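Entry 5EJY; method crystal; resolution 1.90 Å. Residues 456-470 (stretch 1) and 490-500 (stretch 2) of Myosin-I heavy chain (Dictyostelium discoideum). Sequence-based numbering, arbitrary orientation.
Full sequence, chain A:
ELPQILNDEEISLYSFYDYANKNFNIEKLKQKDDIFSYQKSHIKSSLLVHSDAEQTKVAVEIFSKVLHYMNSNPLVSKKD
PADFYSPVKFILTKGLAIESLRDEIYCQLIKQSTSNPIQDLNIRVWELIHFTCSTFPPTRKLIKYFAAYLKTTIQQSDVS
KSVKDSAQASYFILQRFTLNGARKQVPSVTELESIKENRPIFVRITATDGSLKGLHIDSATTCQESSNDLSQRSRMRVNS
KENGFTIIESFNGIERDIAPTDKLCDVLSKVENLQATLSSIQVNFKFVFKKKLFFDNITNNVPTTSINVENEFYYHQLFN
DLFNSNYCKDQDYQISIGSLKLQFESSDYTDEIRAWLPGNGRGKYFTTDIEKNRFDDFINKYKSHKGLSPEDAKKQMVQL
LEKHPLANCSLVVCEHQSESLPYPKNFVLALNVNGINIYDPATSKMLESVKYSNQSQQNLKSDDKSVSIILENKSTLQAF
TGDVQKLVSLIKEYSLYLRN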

# COMPACT_ATOMS: atom_id res chain seq x y z
N SER A 456 15.65 -11.91 19.76
CA SER A 456 14.42 -12.26 20.45
C SER A 456 13.35 -12.62 19.43
O SER A 456 13.12 -11.88 18.47
CB SER A 456 13.94 -11.09 21.32
OG SER A 456 12.63 -11.33 21.81
N GLN A 457 12.71 -13.76 19.63
CA GLN A 457 11.78 -14.27 18.63
C GLN A 457 10.40 -13.61 18.69
O GLN A 457 9.79 -13.35 17.65
CB GLN A 457 11.66 -15.79 18.73
CG GLN A 457 12.88 -16.52 18.18
CD GLN A 457 13.19 -16.13 16.75
OE1 GLN A 457 13.97 -15.21 16.51
N GLN A 458 9.92 -13.33 19.89
CA GLN A 458 8.62 -12.68 20.05
C GLN A 458 8.74 -11.31 20.70
O GLN A 458 7.73 -10.66 20.99
CB GLN A 458 7.67 -13.58 20.85
CG GLN A 458 7.19 -14.81 20.08
N ASN A 459 9.97 -10.85 20.92
CA ASN A 459 10.20 -9.56 21.55
C ASN A 459 11.35 -8.76 20.95
O ASN A 459 12.13 -8.13 21.67
CB ASN A 459 10.40 -9.72 23.05
CG ASN A 459 9.11 -9.64 23.83
OD1 ASN A 459 8.29 -10.57 23.80
ND2 ASN A 459 8.91 -8.54 24.53
N LEU A 460 11.47 -8.79 19.63
CA LEU A 460 12.43 -7.93 18.95
C LEU A 460 12.13 -6.47 19.32
O LEU A 460 11.01 -5.99 19.11
CB LEU A 460 12.32 -8.12 17.43
CG LEU A 460 13.18 -7.19 16.58
CD1 LEU A 460 14.66 -7.47 16.82
CD2 LEU A 460 12.83 -7.32 15.09
N LYS A 461 13.12 -5.78 19.86
CA LYS A 461 12.96 -4.40 20.31
C LYS A 461 13.13 -3.40 19.17
O LYS A 461 14.14 -3.41 18.48
CB LYS A 461 13.97 -4.10 21.43
CG LYS A 461 13.88 -2.71 22.02
CD LYS A 461 14.92 -2.56 23.14
CE LYS A 461 14.85 -1.21 23.82
NZ LYS A 461 15.77 -1.15 25.00
N SER A 462 12.12 -2.56 18.97
CA SER A 462 12.20 -1.49 17.98
C SER A 462 11.39 -0.30 18.44
O SER A 462 10.57 -0.42 19.35
CB SER A 462 11.69 -1.96 16.61
OG SER A 462 10.31 -2.30 16.66
N ASP A 463 11.63 0.86 17.84
CA ASP A 463 10.79 2.03 18.10
C ASP A 463 10.49 2.75 16.79
O ASP A 463 10.54 2.13 15.72
CB ASP A 463 11.40 2.96 19.17
CG ASP A 463 12.80 3.44 18.82
OD1 ASP A 463 13.17 3.47 17.63
OD2 ASP A 463 13.53 3.82 19.75
N ASP A 464 10.16 4.03 16.86
CA ASP A 464 9.79 4.78 15.66
C ASP A 464 10.96 4.95 14.70
O ASP A 464 10.76 5.14 13.50
CB ASP A 464 9.24 6.15 16.04
CG ASP A 464 7.92 6.07 16.76
OD1 ASP A 464 7.16 5.12 16.46
OD2 ASP A 464 7.63 6.93 17.62
N LYS A 465 12.17 4.90 15.25
CA LYS A 465 13.35 5.27 14.48
C LYS A 465 14.48 4.24 14.45
O LYS A 465 15.48 4.45 13.78
CB LYS A 465 13.91 6.60 15.01
CG LYS A 465 12.99 7.79 14.77
CD LYS A 465 13.60 9.07 15.29
CE LYS A 465 14.85 9.45 14.51
NZ LYS A 465 15.48 10.70 15.04
N SER A 466 14.32 3.13 15.15
CA SER A 466 15.42 2.19 15.26
C SER A 466 14.96 0.76 15.49
O SER A 466 13.81 0.52 15.86
CB SER A 466 16.34 2.60 16.41
OG SER A 466 15.69 2.39 17.65
N VAL A 467 15.87 -0.17 15.28
CA VAL A 467 15.67 -1.55 15.69
C VAL A 467 16.91 -1.94 16.50
O VAL A 467 18.03 -1.66 16.10
CB VAL A 467 15.53 -2.51 14.50
CG1 VAL A 467 15.31 -3.95 14.99
CG2 VAL A 467 14.36 -2.08 13.59
N SER A 468 16.68 -2.59 17.63
CA SER A 468 17.77 -3.02 18.50
C SER A 468 18.11 -4.48 18.26
O SER A 468 17.31 -5.38 18.51
CB SER A 468 17.38 -2.76 19.96
OG SER A 468 17.40 -1.37 20.19
N ILE A 469 19.30 -4.70 17.73
CA ILE A 469 19.72 -6.03 17.31
C ILE A 469 20.78 -6.54 18.27
O ILE A 469 21.69 -5.80 18.64
CB ILE A 469 20.29 -5.96 15.89
CG1 ILE A 469 19.16 -5.61 14.90
CG2 ILE A 469 20.95 -7.26 15.51
CD1 ILE A 469 19.62 -4.64 13.84
N ILE A 470 20.66 -7.79 18.68
CA ILE A 470 21.57 -8.34 19.68
C ILE A 470 22.78 -8.98 19.02
O ILE A 470 22.64 -9.82 18.12
CB ILE A 470 20.88 -9.38 20.57
CG1 ILE A 470 19.60 -8.79 21.19
CG2 ILE A 470 21.83 -9.87 21.68
CD1 ILE A 470 19.86 -7.70 22.18
N LEU A 490 11.97 -7.65 7.68
CA LEU A 490 13.01 -8.48 7.08
C LEU A 490 13.54 -9.47 8.11
O LEU A 490 13.72 -10.65 7.82
CB LEU A 490 14.16 -7.61 6.57
CG LEU A 490 13.92 -6.81 5.29
CD1 LEU A 490 15.10 -5.88 5.02
CD2 LEU A 490 13.69 -7.78 4.12
N ILE A 491 13.80 -8.99 9.32
CA ILE A 491 14.31 -9.89 10.34
C ILE A 491 13.31 -11.00 10.61
O ILE A 491 13.67 -12.19 10.63
CB ILE A 491 14.66 -9.14 11.64
CG1 ILE A 491 15.82 -8.17 11.36
CG2 ILE A 491 15.04 -10.15 12.74
CD1 ILE A 491 16.21 -7.28 12.55
N LYS A 492 12.04 -10.63 10.78
CA LYS A 492 11.00 -11.63 11.03
C LYS A 492 10.81 -12.61 9.87
O LYS A 492 10.63 -13.81 10.09
CB LYS A 492 9.69 -10.94 11.39
CG LYS A 492 9.77 -10.17 12.72
CD LYS A 492 8.43 -9.58 13.10
CE LYS A 492 8.34 -9.35 14.61
NZ LYS A 492 9.28 -8.31 15.08
N GLU A 493 10.82 -12.11 8.63
CA GLU A 493 10.60 -12.97 7.47
C GLU A 493 11.77 -13.93 7.18
O GLU A 493 11.55 -15.09 6.84
CB GLU A 493 10.30 -12.13 6.22
CG GLU A 493 9.03 -11.32 6.33
CD GLU A 493 7.79 -12.14 6.01
OE1 GLU A 493 7.87 -13.39 6.03
OE2 GLU A 493 6.73 -11.53 5.73
N TYR A 494 13.00 -13.45 7.29
CA TYR A 494 14.13 -14.36 7.13
C TYR A 494 14.11 -15.41 8.25
O TYR A 494 14.35 -16.59 8.00
CB TYR A 494 15.47 -13.63 7.11
CG TYR A 494 15.80 -13.05 5.76
CD1 TYR A 494 16.03 -13.88 4.66
CD2 TYR A 494 15.86 -11.68 5.57
CE1 TYR A 494 16.31 -13.35 3.40
CE2 TYR A 494 16.15 -11.14 4.33
CZ TYR A 494 16.37 -11.98 3.25
OH TYR A 494 16.66 -11.42 2.04
N SER A 495 13.81 -14.98 9.47
CA SER A 495 13.78 -15.90 10.60
C SER A 495 12.75 -17.01 10.39
O SER A 495 13.05 -18.19 10.60
CB SER A 495 13.53 -15.16 11.91
OG SER A 495 14.61 -14.28 12.19
N LEU A 496 11.55 -16.63 9.96
CA LEU A 496 10.48 -17.59 9.72
C LEU A 496 10.85 -18.55 8.60
O LEU A 496 10.70 -19.76 8.74
CB LEU A 496 9.18 -16.85 9.38
CG LEU A 496 7.96 -17.70 9.01
CD1 LEU A 496 7.49 -18.50 10.21
CD2 LEU A 496 6.84 -16.81 8.49
N TYR A 497 11.32 -18.00 7.48
CA TYR A 497 11.78 -18.82 6.37
C TYR A 497 12.78 -19.87 6.86
O TYR A 497 12.62 -21.05 6.60
CB TYR A 497 12.41 -17.97 5.28
CG TYR A 497 13.03 -18.76 4.15
CD1 TYR A 497 12.24 -19.37 3.18
CD2 TYR A 497 14.41 -18.90 4.05
CE1 TYR A 497 12.82 -20.10 2.15
CE2 TYR A 497 14.99 -19.61 3.03
CZ TYR A 497 14.19 -20.21 2.08
OH TYR A 497 14.77 -20.92 1.05
N LEU A 498 13.81 -19.41 7.57
CA LEU A 498 14.87 -20.30 8.05
C LEU A 498 14.33 -21.36 9.02
O LEU A 498 14.76 -22.51 9.01
CB LEU A 498 16.00 -19.50 8.70
CG LEU A 498 16.82 -18.64 7.73
CD1 LEU A 498 17.70 -17.62 8.45
CD2 LEU A 498 17.65 -19.51 6.80
N ARG A 499 13.38 -20.96 9.85
CA ARG A 499 12.73 -21.88 10.77
C ARG A 499 12.09 -23.04 10.01
O ARG A 499 12.16 -24.19 10.43
CB ARG A 499 11.69 -21.11 11.58
CG ARG A 499 11.40 -21.65 12.97
CD ARG A 499 11.28 -20.51 13.98
NE ARG A 499 10.39 -19.45 13.49
CZ ARG A 499 10.60 -18.15 13.67
NH1 ARG A 499 11.66 -17.71 14.34
NH2 ARG A 499 9.73 -17.27 13.17
N ASN A 500 11.46 -22.74 8.88
CA ASN A 500 10.73 -23.75 8.11
C ASN A 500 11.56 -24.48 7.07
O ASN A 500 12.56 -23.95 6.57
CB ASN A 500 9.50 -23.12 7.46
CG ASN A 500 8.64 -22.38 8.45
OD1 ASN A 500 8.68 -22.65 9.65
ND2 ASN A 500 7.84 -21.43 7.96
O HOH W 1 15.68 -13.98 14.53
O HOH W 2 9.05 -9.43 18.14

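The two stretches meet along one side of a helix, residues 490-499, against which lie the loop 456-460 and the strand 466-470. The contact is modest, 277 Å² summed over both sides, and no direct hydrogen bond crosses it among the atoms modelled; apolar packing and two bridging waters join the stretches instead.

Ile 491 is the centre of the apolar part. Its CA-to-CB bond points toward stretch 1, and with chi1 m and chi2 t the side chain is extended, so that a single methyl, CD1, makes all three of its closest contacts. Ile 491 CD1 lies 4.2 Å from Leu 460 CD2, 4.2 Å from Val 467 CG1 and 4.1 Å from Ile 469 CG1. Val 467 and Ile 469 alternate with Ser 468, whose CA-to-CB bond points away from the helix, as expected for a strand. The CA-to-CB bond of Val 467 points toward the helix, and its t rotamer brings CG1 to the isoleucine methyl. The CA-to-CB bond of Ile 469 points sideways, but the end of the side chain comes nearer; chi1 is m, while chi2, at 140°, lies between wells. These branched aliphatic side chains suit a buried site that offers no polar partner across the contact.

Leu 460 completes the cluster from the loop. Its CA-to-CB bond points toward the helix, and the t, p rotamer places CD2 near two very different neighbours, the Ile 491 methyl and the end of Lys 492, where Leu 460 CD2 and Lys 492 NZ are 3.7 Å apart. The strand pairing that follows helps fix the loop beside the strand: Ser 468 N donates to Lys 461 O at 2.8 Å.

The CA-to-CB bond of Lys 492 points sideways to stretch 1, but the end of the side chain comes nearer, reaching the loop through its length. Chi1 is m, chi2 and chi3 are t, and chi4 turns to p at the end of this long arm. Lys 492 is exposed overall, and Lys 492 NZ donates a weak hydrogen bond to water 2 at 3.3 Å. The same water accepts a stronger one from Leu 460 N at 2.9 Å, linking the loop backbone to the helix side chain.

A second water joins Gln 457 to Ser 495. The CA-to-CB bond of Ser 495 points toward stretch 1, and the m rotamer lets Ser 495 OG donate to Ile 491 O, one turn earlier, at 2.8 Å. With its proton so used, the hydroxyl serves as acceptor to water 1, 2.6 Å from Ser 495 OG. Water 1 also lies 2.9 Å from Gln 457 OE1, spanning a 4.5 Å gap between Gln 457 OE1 and Ser 495 OG. Gln 457 bends at both chi1 and chi2, each m, bringing its end nearer the helix than its sideways CA-to-CB bond would suggest.

The CA-to-CB bond of Arg 499, one turn beyond Ser 495, points toward stretch 1, and Gln 457 CD lies at the edge of its guanidinium, near the plane, 3.3 Å from Arg 499 NH1. The amide nitrogen of Gln 457 is not modelled, so the polar contacts here are incompletely defined.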